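Side-chain contacts in mersacidin decarboxylase (Bacillus sp., PDB 1P3Y), which catalyses the FAD-dependent oxidative decarboxylation of the C-terminal cysteine of the lantibiotic mersacidin to an aminoenethiol: residues Gly23-Leu28 and Ser56-His61; Thr45-Ile50 and Ser64-Asn69. All blocks are in the same frame, centred on the assembly; numbering follows the deposited sequence.

Residues 23-28 come first, on the first part of helix 25-31, which follows strand 10-15. The chain then runs through strand 37-42 to residues 45-50, the first half of interaction 2. Residues 56-61 come next and close a loop of 27 intervening residues onto 23-28; this is interaction 1. Strand 61-63, the outermost strand on one side of the sheet within this chain, leads on to residues 64-69, which close a shorter loop of 13 residues onto 45-50. The two loops therefore cross. Interaction 1 ties helix 25-31 to the connection before strand 61-63. Interaction 2 ties helix 44-49 to the loop after that strand. Their centres lie about 14 Å apart.

Interaction 1. Residues Gly23-Leu28 and Ser56-His61; sequences GISSYL and SYFCDH. With FAD (flavin-adenine dinucleotide), chain B.
S25 meets the ring of F58 from above. Its CB sits over the middle of one face, 3.5 Å from the centroid of the F58 ring and 6° off the ring normal. This is a CH-pi contact, made by the methylene and not by the hydroxyl. F58 carries its CG beside its own backbone N and anti to its carbonyl carbon (chi1 -48°), which turns the ring toward the helix. One turn further along, L28 touches the stem of F58 and not the ring. L28 CD2 is 3.8 Å from F58 CB, and the two side chains cross at about a right angle. L28 CB also lies 3.5 Å from the carbonyl O of F58. The same methyl, L28 CD2, reaches C59 CB at 4.1 Å. No hydrogen bond joins the two segments, so they meet by van der Waals and CH-pi contact.

The setting is a Rossmann-like fold with a parallel sheet in the strand order 3-2-1-4-5-6. Helix 25-31 belongs to the crossover from strand 10-15 to strand 37-42. The loop leading into strand 61-63 holds F58 and C59. L28 rests on I13 of strand 10-15 and V40 of strand 37-42, and C59 also touches V40. The helix turn is held by the bond from L28 N to I24 O, 2.9 Å long.

Beyond F58 lies a subunit interface. F58 and Y57 both pack on I19 of the third subunit. Y57 OH is 3.4 Å from methyl C7M of the chain B FAD, which T45, G17 and N93 of the third subunit hydrogen-bond. On the Y57 ring, K71 of the second subunit makes a cation-pi contact.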
loop_
_atom_site.group_PDB
_atom_site.type_symbol
_atom_site.label_atom_id
_atom_site.label_comp_id
_atom_site.label_asym_id
_atom_site.label_seq_id
_atom_site.Cartn_x
_atom_site.Cartn_y
_atom_site.Cartn_z
ATOM N N GLY A 23 28.897 -14.902 3.354
ATOM C CA GLY A 23 30.320 -14.628 3.427
ATOM C C GLY A 23 30.979 -14.272 2.101
ATOM O O GLY A 23 32.210 -14.159 2.010
ATOM N N ILE A 24 30.176 -14.066 1.065
ATOM C CA ILE A 24 30.737 -13.758 -0.246
ATOM C C ILE A 24 31.796 -12.630 -0.304
ATOM O O ILE A 24 32.573 -12.577 -1.258
ATOM C CB ILE A 24 29.598 -13.456 -1.275
ATOM C CG1 ILE A 24 30.123 -13.643 -2.705
ATOM C CG2 ILE A 24 29.062 -12.028 -1.085
ATOM C CD1 ILE A 24 30.405 -15.073 -3.047
ATOM N N SER A 25 31.846 -11.734 0.685
ATOM C CA SER A 25 32.840 -10.648 0.650
ATOM C C SER A 25 34.288 -11.171 0.684
ATOM O O SER A 25 35.203 -10.557 0.120
ATOM C CB SER A 25 32.644 -9.693 1.817
ATOM O OG SER A 25 32.867 -10.371 3.036
ATOM N N SER A 26 34.489 -12.299 1.357
ATOM C CA SER A 26 35.804 -12.920 1.450
ATOM C C SER A 26 36.361 -13.212 0.054
ATOM O O SER A 26 37.542 -12.969 -0.226
ATOM C CB SER A 26 35.697 -14.219 2.244
ATOM O OG SER A 26 35.037 -13.981 3.475
ATOM N N TYR A 27 35.509 -13.742 -0.818
ATOM C CA TYR A 27 35.931 -14.043 -2.171
ATOM C C TYR A 27 36.026 -12.750 -2.947
ATOM O O TYR A 27 37.031 -12.472 -3.597
ATOM C CB TYR A 27 34.939 -14.991 -2.857
ATOM C CG TYR A 27 34.852 -16.356 -2.194
ATOM C CD1 TYR A 27 34.159 -16.530 -0.983
ATOM C CD2 TYR A 27 35.495 -17.467 -2.752
ATOM C CE1 TYR A 27 34.108 -17.782 -0.347
ATOM C CE2 TYR A 27 35.460 -18.712 -2.124
ATOM C CZ TYR A 27 34.767 -18.863 -0.928
ATOM O OH TYR A 27 34.742 -20.096 -0.319
ATOM N N LEU A 28 34.973 -11.950 -2.850
ATOM C CA LEU A 28 34.897 -10.687 -3.563
ATOM C C LEU A 28 36.080 -9.754 -3.315
ATOM O O LEU A 28 36.635 -9.197 -4.265
ATOM C CB LEU A 28 33.571 -9.979 -3.223
ATOM C CG LEU A 28 32.486 -9.887 -4.313
ATOM C CD1 LEU A 28 32.289 -11.230 -4.982
ATOM C CD2 LEU A 28 31.177 -9.406 -3.703
ATOM N N SER A 56 27.069 -4.624 -2.573
ATOM C CA SER A 56 27.652 -3.583 -3.411
ATOM C C SER A 56 28.841 -2.894 -2.749
ATOM O O SER A 56 29.584 -2.152 -3.395
ATOM C CB SER A 56 26.600 -2.539 -3.789
ATOM O OG SER A 56 26.312 -1.695 -2.693
ATOM N N TYR A 57 29.014 -3.108 -1.454
ATOM C CA TYR A 57 30.157 -2.510 -0.774
ATOM C C TYR A 57 31.436 -3.318 -1.056
ATOM O O TYR A 57 32.536 -2.895 -0.696
ATOM C CB TYR A 57 29.928 -2.480 0.738
ATOM C CG TYR A 57 28.801 -1.585 1.170
ATOM C CD1 TYR A 57 27.668 -2.107 1.787
ATOM C CD2 TYR A 57 28.846 -0.215 0.938
ATOM C CE1 TYR A 57 26.603 -1.291 2.155
ATOM C CE2 TYR A 57 27.787 0.609 1.308
ATOM C CZ TYR A 57 26.667 0.063 1.915
ATOM O OH TYR A 57 25.612 0.868 2.292
ATOM N N PHE A 58 31.293 -4.478 -1.697
ATOM C CA PHE A 58 32.435 -5.349 -1.962
ATOM C C PHE A 58 32.696 -5.624 -3.427
ATOM O O PHE A 58 33.424 -6.568 -3.756
ATOM C CB PHE A 58 32.247 -6.690 -1.239
ATOM C CG PHE A 58 31.848 -6.552 0.201
ATOM C CD1 PHE A 58 30.581 -6.943 0.625
ATOM C CD2 PHE A 58 32.740 -6.040 1.140
ATOM C CE1 PHE A 58 30.206 -6.833 1.968
ATOM C CE2 PHE A 58 32.382 -5.921 2.494
ATOM C CZ PHE A 58 31.109 -6.320 2.911
ATOM N N CYS A 59 32.109 -4.823 -4.310
ATOM C CA CYS A 59 32.308 -5.025 -5.733
ATOM C C CYS A 59 31.893 -3.776 -6.468
ATOM O O CYS A 59 31.427 -2.828 -5.848
ATOM C CB CYS A 59 31.502 -6.227 -6.222
ATOM S SG CYS A 59 29.732 -5.973 -6.181
ATOM N N ASP A 60 32.033 -3.779 -7.790
ATOM C CA ASP A 60 31.715 -2.597 -8.586
ATOM C C ASP A 60 30.250 -2.352 -8.913
ATOM O O ASP A 60 29.833 -1.203 -9.092
ATOM C CB ASP A 60 32.531 -2.625 -9.880
ATOM C CG ASP A 60 34.025 -2.720 -9.612
ATOM O OD1 ASP A 60 34.675 -3.648 -10.146
ATOM O OD2 ASP A 60 34.547 -1.872 -8.851
ATOM N N HIS A 61 29.463 -3.416 -9.003
ATOM C CA HIS A 61 28.055 -3.248 -9.315
ATOM C C HIS A 61 27.343 -4.552 -9.076
ATOM O O HIS A 61 27.911 -5.615 -9.282
ATOM C CB HIS A 61 27.871 -2.832 -10.770
ATOM C CG HIS A 61 26.459 -2.485 -11.119
ATOM N ND1 HIS A 61 25.859 -1.309 -10.712
ATOM C CD2 HIS A 61 25.513 -3.178 -11.796
ATOM C CE1 HIS A 61 24.603 -1.297 -11.125
ATOM N NE2 HIS A 61 24.367 -2.419 -11.785
HETATM P PA FAD B . 20.435 3.126 14.489
HETATM O O1A FAD B . 20.489 2.061 13.399
HETATM O O2A FAD B . 19.379 2.989 15.569
HETATM O O5B FAD B . 20.251 4.625 13.848
HETATM C C5B FAD B . 20.507 4.953 12.450
HETATM C C4B FAD B . 19.228 4.957 11.621
HETATM O O4B FAD B . 18.219 4.202 12.283
HETATM C C3B FAD B . 18.606 6.347 11.401
HETATM O O3B FAD B . 18.640 6.551 9.992
HETATM C C2B FAD B . 17.248 6.228 12.010
HETATM O O2B FAD B . 16.179 6.974 11.500
HETATM C C1B FAD B . 16.960 4.730 11.962
HETATM N N9A FAD B . 16.006 4.123 12.946
HETATM C C8A FAD B . 16.120 3.892 14.386
HETATM N N7A FAD B . 15.064 3.328 14.931
HETATM C C5A FAD B . 14.154 3.142 13.841
HETATM C C6A FAD B . 12.815 2.597 13.727
HETATM N N6A FAD B . 12.149 2.091 14.777
HETATM N N1A FAD B . 12.189 2.601 12.442
HETATM C C2A FAD B . 12.822 3.107 11.339
HETATM N N3A FAD B . 14.141 3.650 11.351
HETATM C C4A FAD B . 14.698 3.613 12.710
HETATM N N1 FAD B . 29.091 4.105 12.353
HETATM C C2 FAD B . 30.076 3.701 13.246
HETATM O O2 FAD B . 30.245 4.321 14.331
HETATM N N3 FAD B . 30.877 2.594 12.927
HETATM C C4 FAD B . 30.776 1.809 11.716
HETATM O O4 FAD B . 31.574 0.814 11.518
HETATM C C4X FAD B . 29.770 2.229 10.849
HETATM N N5 FAD B . 29.610 1.462 9.643
HETATM C C5X FAD B . 28.564 1.850 8.748
HETATM C C6 FAD B . 28.357 1.124 7.535
HETATM C C7 FAD B . 27.313 1.452 6.574
HETATM C C7M FAD B . 27.174 0.580 5.293
HETATM C C8 FAD B . 26.429 2.599 6.879
HETATM C C8M FAD B . 25.296 3.051 5.980
HETATM C C9 FAD B . 26.592 3.346 8.057
HETATM C C9A FAD B . 27.637 3.020 9.016
HETATM N N10 FAD B . 27.919 3.743 10.305
HETATM C C10 FAD B . 28.943 3.361 11.185
HETATM C "C1'" FAD B . 27.078 4.861 10.615
HETATM C "C2'" FAD B . 25.983 4.644 11.595
HETATM O "O2'" FAD B . 25.076 3.591 11.036
HETATM C "C3'" FAD B . 25.184 5.879 11.792
HETATM O "O3'" FAD B . 25.846 6.823 12.659
HETATM C "C4'" FAD B . 23.767 5.638 12.387
HETATM O "O4'" FAD B . 23.089 6.938 12.454
HETATM C "C5'" FAD B . 23.746 5.040 13.772
HETATM O "O5'" FAD B . 23.791 3.606 13.708
HETATM P P FAD B . 23.336 2.700 14.917
HETATM O O1P FAD B . 23.527 1.313 14.475
HETATM O O2P FAD B . 24.093 3.127 16.149
HETATM O O3P FAD B . 21.819 3.165 15.226
#

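Interaction 2. Residues Thr45-Ile50 and Ser64-Asn69; sequences TAEDLI and SEHGEN. With FAD (flavin-adenine dinucleotide), chain C.
The carboxylate of E47 and the imidazole of H66 approach from opposite directions, their planes 58° apart. E47 OE2 comes at the ring obliquely, 3.5 Å from H66 CD2. At the ring edge, near its plane, lies adenine N1A of the chain C FAD. The hydrogen bond across the contact goes to S64, whose OG donates to E47 OE2. The modelled length of that bond is implausibly short, so its exact value is doubtful.

S64 OG has a second bond. It stands anti to the S64 backbone N (chi1 176°), where it can accept from H66 N at 3.3 Å. This is an ST turn. It is combined with a type I beta turn from S64 to G67, closed by G67 N to S64 O at 3.0 Å. One serine hydroxyl thus ties the turn after strand 61-63 to helix 44-49 of the Rossmann-like flavoprotein fold.

Both segments also line FAD sites. T45 lies near the N-terminal end of helix 44-49, and its backbone N donates to phosphate oxygen O1A of the chain C FAD at 2.9 Å and 159°. T45 OG1 donates to the same oxygen, in a bond also modelled too short for its length to be relied on. The helix end may add some electrostatic attraction for the phosphate. L49 CD2 packs 3.8 Å from flavin methyl C7M. On the adenine side, E65 CG is 3.8 Å from N6A. The E65 carboxylate turns elsewhere: OE1 bonds to L106 N and OE2 to O3B of another FAD. The side chain of active-site H75 is about 9 Å from that of E65.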
loop_
_atom_site.group_PDB
_atom_site.type_symbol
_atom_site.label_atom_id
_atom_site.label_comp_id
_atom_site.label_asym_id
_atom_site.label_seq_id
_atom_site.Cartn_x
_atom_site.Cartn_y
_atom_site.Cartn_z
ATOM N N THR A 45 16.658 -15.510 -3.797
ATOM C CA THR A 45 16.979 -16.111 -2.502
ATOM C C THR A 45 18.272 -15.557 -1.923
ATOM O O THR A 45 18.364 -15.298 -0.715
ATOM C CB THR A 45 17.101 -17.618 -2.614
ATOM O OG1 THR A 45 15.955 -18.116 -3.298
ATOM C CG2 THR A 45 17.176 -18.255 -1.222
ATOM N N ALA A 46 19.274 -15.372 -2.785
ATOM C CA ALA A 46 20.540 -14.797 -2.340
ATOM C C ALA A 46 20.295 -13.394 -1.734
ATOM O O ALA A 46 20.831 -13.077 -0.655
ATOM C CB ALA A 46 21.513 -14.713 -3.503
ATOM N N GLU A 47 19.477 -12.568 -2.405
ATOM C CA GLU A 47 19.188 -11.226 -1.892
ATOM C C GLU A 47 18.467 -11.225 -0.561
ATOM O O GLU A 47 18.694 -10.319 0.248
ATOM C CB GLU A 47 18.362 -10.411 -2.867
ATOM C CG GLU A 47 19.168 -9.632 -3.842
ATOM C CD GLU A 47 18.302 -8.715 -4.687
ATOM O OE1 GLU A 47 17.902 -7.628 -4.193
ATOM O OE2 GLU A 47 18.013 -9.098 -5.842
ATOM N N ASP A 48 17.589 -12.206 -0.333
ATOM C CA ASP A 48 16.870 -12.271 0.943
ATOM C C ASP A 48 17.844 -12.574 2.072
ATOM O O ASP A 48 17.620 -12.181 3.229
ATOM C CB ASP A 48 15.778 -13.356 0.948
ATOM C CG ASP A 48 14.626 -13.041 0.018
ATOM O OD1 ASP A 48 14.405 -11.840 -0.255
ATOM O OD2 ASP A 48 13.931 -13.994 -0.429
ATOM N N LEU A 49 18.906 -13.303 1.746
ATOM C CA LEU A 49 19.919 -13.652 2.738
ATOM C C LEU A 49 20.860 -12.480 2.987
ATOM O O LEU A 49 21.138 -12.138 4.147
ATOM C CB LEU A 49 20.721 -14.868 2.277
ATOM C CG LEU A 49 19.938 -16.167 2.465
ATOM C CD1 LEU A 49 20.628 -17.340 1.789
ATOM C CD2 LEU A 49 19.789 -16.419 3.946
ATOM N N ILE A 50 21.347 -11.875 1.900
ATOM C CA ILE A 50 22.257 -10.743 1.994
ATOM C C ILE A 50 21.856 -9.739 0.911
ATOM O O ILE A 50 21.974 -10.000 -0.286
ATOM C CB ILE A 50 23.747 -11.214 1.844
ATOM C CG1 ILE A 50 24.697 -10.052 2.132
ATOM C CG2 ILE A 50 24.009 -11.799 0.438
ATOM C CD1 ILE A 50 26.185 -10.449 2.093
ATOM N N SER A 64 20.477 -6.987 -9.828
ATOM C CA SER A 64 19.430 -7.684 -9.111
ATOM C C SER A 64 18.379 -8.267 -10.064
ATOM O O SER A 64 18.182 -7.770 -11.179
ATOM C CB SER A 64 18.793 -6.713 -8.120
ATOM O OG SER A 64 17.700 -7.305 -7.460
ATOM N N GLU A 65 17.722 -9.336 -9.617
ATOM C CA GLU A 65 16.673 -10.013 -10.386
ATOM C C GLU A 65 15.515 -9.041 -10.568
ATOM O O GLU A 65 14.795 -9.099 -11.568
ATOM C CB GLU A 65 16.203 -11.269 -9.624
ATOM C CG GLU A 65 15.147 -12.131 -10.319
ATOM C CD GLU A 65 15.627 -12.732 -11.623
ATOM O OE1 GLU A 65 16.702 -13.356 -11.633
ATOM O OE2 GLU A 65 14.929 -12.594 -12.643
ATOM N N HIS A 66 15.363 -8.147 -9.586
ATOM C CA HIS A 66 14.314 -7.133 -9.558
ATOM C C HIS A 66 14.620 -5.945 -10.472
ATOM O O HIS A 66 13.842 -4.985 -10.535
ATOM C CB HIS A 66 14.134 -6.628 -8.127
ATOM C CG HIS A 66 14.061 -7.721 -7.107
ATOM N ND1 HIS A 66 13.221 -8.807 -7.236
ATOM C CD2 HIS A 66 14.736 -7.903 -5.948
ATOM C CE1 HIS A 66 13.385 -9.613 -6.202
ATOM N NE2 HIS A 66 14.299 -9.087 -5.406
ATOM N N GLY A 67 15.749 -6.011 -11.176
ATOM C CA GLY A 67 16.134 -4.926 -12.059
ATOM C C GLY A 67 16.661 -3.740 -11.270
ATOM O O GLY A 67 17.127 -3.896 -10.139
ATOM N N GLU A 68 16.589 -2.552 -11.863
ATOM C CA GLU A 68 17.059 -1.340 -11.200
ATOM C C GLU A 68 15.883 -0.457 -10.779
ATOM O O GLU A 68 15.518 -0.417 -9.599
ATOM C CB GLU A 68 18.003 -0.565 -12.125
ATOM C CG GLU A 68 18.641 0.656 -11.483
ATOM C CD GLU A 68 19.719 1.272 -12.356
ATOM O OE1 GLU A 68 20.805 0.656 -12.499
ATOM O OE2 GLU A 68 19.474 2.370 -12.906
ATOM N N ASN A 69 15.294 0.256 -11.736
ATOM C CA ASN A 69 14.153 1.120 -11.430
ATOM C C ASN A 69 12.929 0.485 -12.046
ATOM O O ASN A 69 12.092 1.166 -12.640
ATOM C CB ASN A 69 14.353 2.531 -12.002
ATOM C CG ASN A 69 15.442 3.305 -11.278
ATOM O OD1 ASN A 69 15.385 3.484 -10.057
ATOM N ND2 ASN A 69 16.442 3.767 -12.028
HETATM P PA FAD C . 15.788 -18.456 -6.882
HETATM O O1A FAD C . 16.185 -17.583 -5.698
HETATM O O2A FAD C . 15.583 -17.786 -8.227
HETATM O O5B FAD C . 14.414 -19.297 -6.568
HETATM C C5B FAD C . 13.870 -19.502 -5.231
HETATM C C4B FAD C . 12.770 -18.500 -4.901
HETATM O O4B FAD C . 12.879 -17.364 -5.752
HETATM C C3B FAD C . 11.338 -19.020 -5.113
HETATM O O3B FAD C . 10.734 -18.983 -3.823
HETATM C C2B FAD C . 10.767 -18.085 -6.127
HETATM O O2B FAD C . 9.397 -17.798 -6.129
HETATM C C1B FAD C . 11.604 -16.820 -5.963
HETATM N N9A FAD C . 11.757 -15.873 -7.116
HETATM C C8A FAD C . 12.483 -15.997 -8.379
HETATM N N7A FAD C . 12.390 -14.948 -9.166
HETATM C C5A FAD C . 11.566 -14.027 -8.440
HETATM C C6A FAD C . 11.053 -12.699 -8.714
HETATM N N6A FAD C . 11.342 -12.032 -9.844
HETATM N N1A FAD C . 10.212 -12.082 -7.738
HETATM C C2A FAD C . 9.885 -12.717 -6.570
HETATM N N3A FAD C . 10.351 -14.015 -6.208
HETATM C C4A FAD C . 11.197 -14.573 -7.272
HETATM N N1 FAD C . 19.875 -24.829 -2.070
HETATM C C2 FAD C . 21.086 -25.354 -2.503
HETATM O O2 FAD C . 21.137 -26.067 -3.541
HETATM N N3 FAD C . 22.251 -25.080 -1.770
HETATM C C4 FAD C . 22.315 -24.279 -0.567
HETATM O O4 FAD C . 23.442 -24.098 0.035
HETATM C C4X FAD C . 21.088 -23.753 -0.169
HETATM N N5 FAD C . 21.103 -22.925 1.007
HETATM C C5X FAD C . 19.862 -22.345 1.421
HETATM C C6 FAD C . 19.817 -21.513 2.581
HETATM C C7 FAD C . 18.597 -20.882 3.067
HETATM C C7M FAD C . 18.673 -19.983 4.334
HETATM C C8 FAD C . 17.347 -21.126 2.314
HETATM C C8M FAD C . 16.006 -20.532 2.693
HETATM C C9 FAD C . 17.338 -21.938 1.168
HETATM C C9A FAD C . 18.556 -22.570 0.685
HETATM N N10 FAD C . 18.678 -23.464 -0.520
HETATM C C10 FAD C . 19.895 -24.030 -0.930
HETATM C "C1'" FAD C . 17.476 -23.717 -1.259
HETATM C "C2'" FAD C . 17.267 -22.949 -2.513
HETATM O "O2'" FAD C . 17.228 -21.495 -2.153
HETATM C "C3'" FAD C . 15.973 -23.298 -3.149
HETATM O "O3'" FAD C . 16.038 -24.550 -3.864
HETATM C "C4'" FAD C . 15.445 -22.233 -4.153
HETATM O "O4'" FAD C . 14.137 -22.693 -4.637
HETATM C "C5'" FAD C . 16.321 -21.997 -5.359
HETATM O "O5'" FAD C . 17.320 -21.005 -5.075
HETATM P P FAD C . 18.073 -20.225 -6.221
HETATM O O1P FAD C . 19.001 -19.312 -5.544
HETATM O O2P FAD C . 18.680 -21.230 -7.167
HETATM O O3P FAD C . 16.893 -19.550 -7.096
#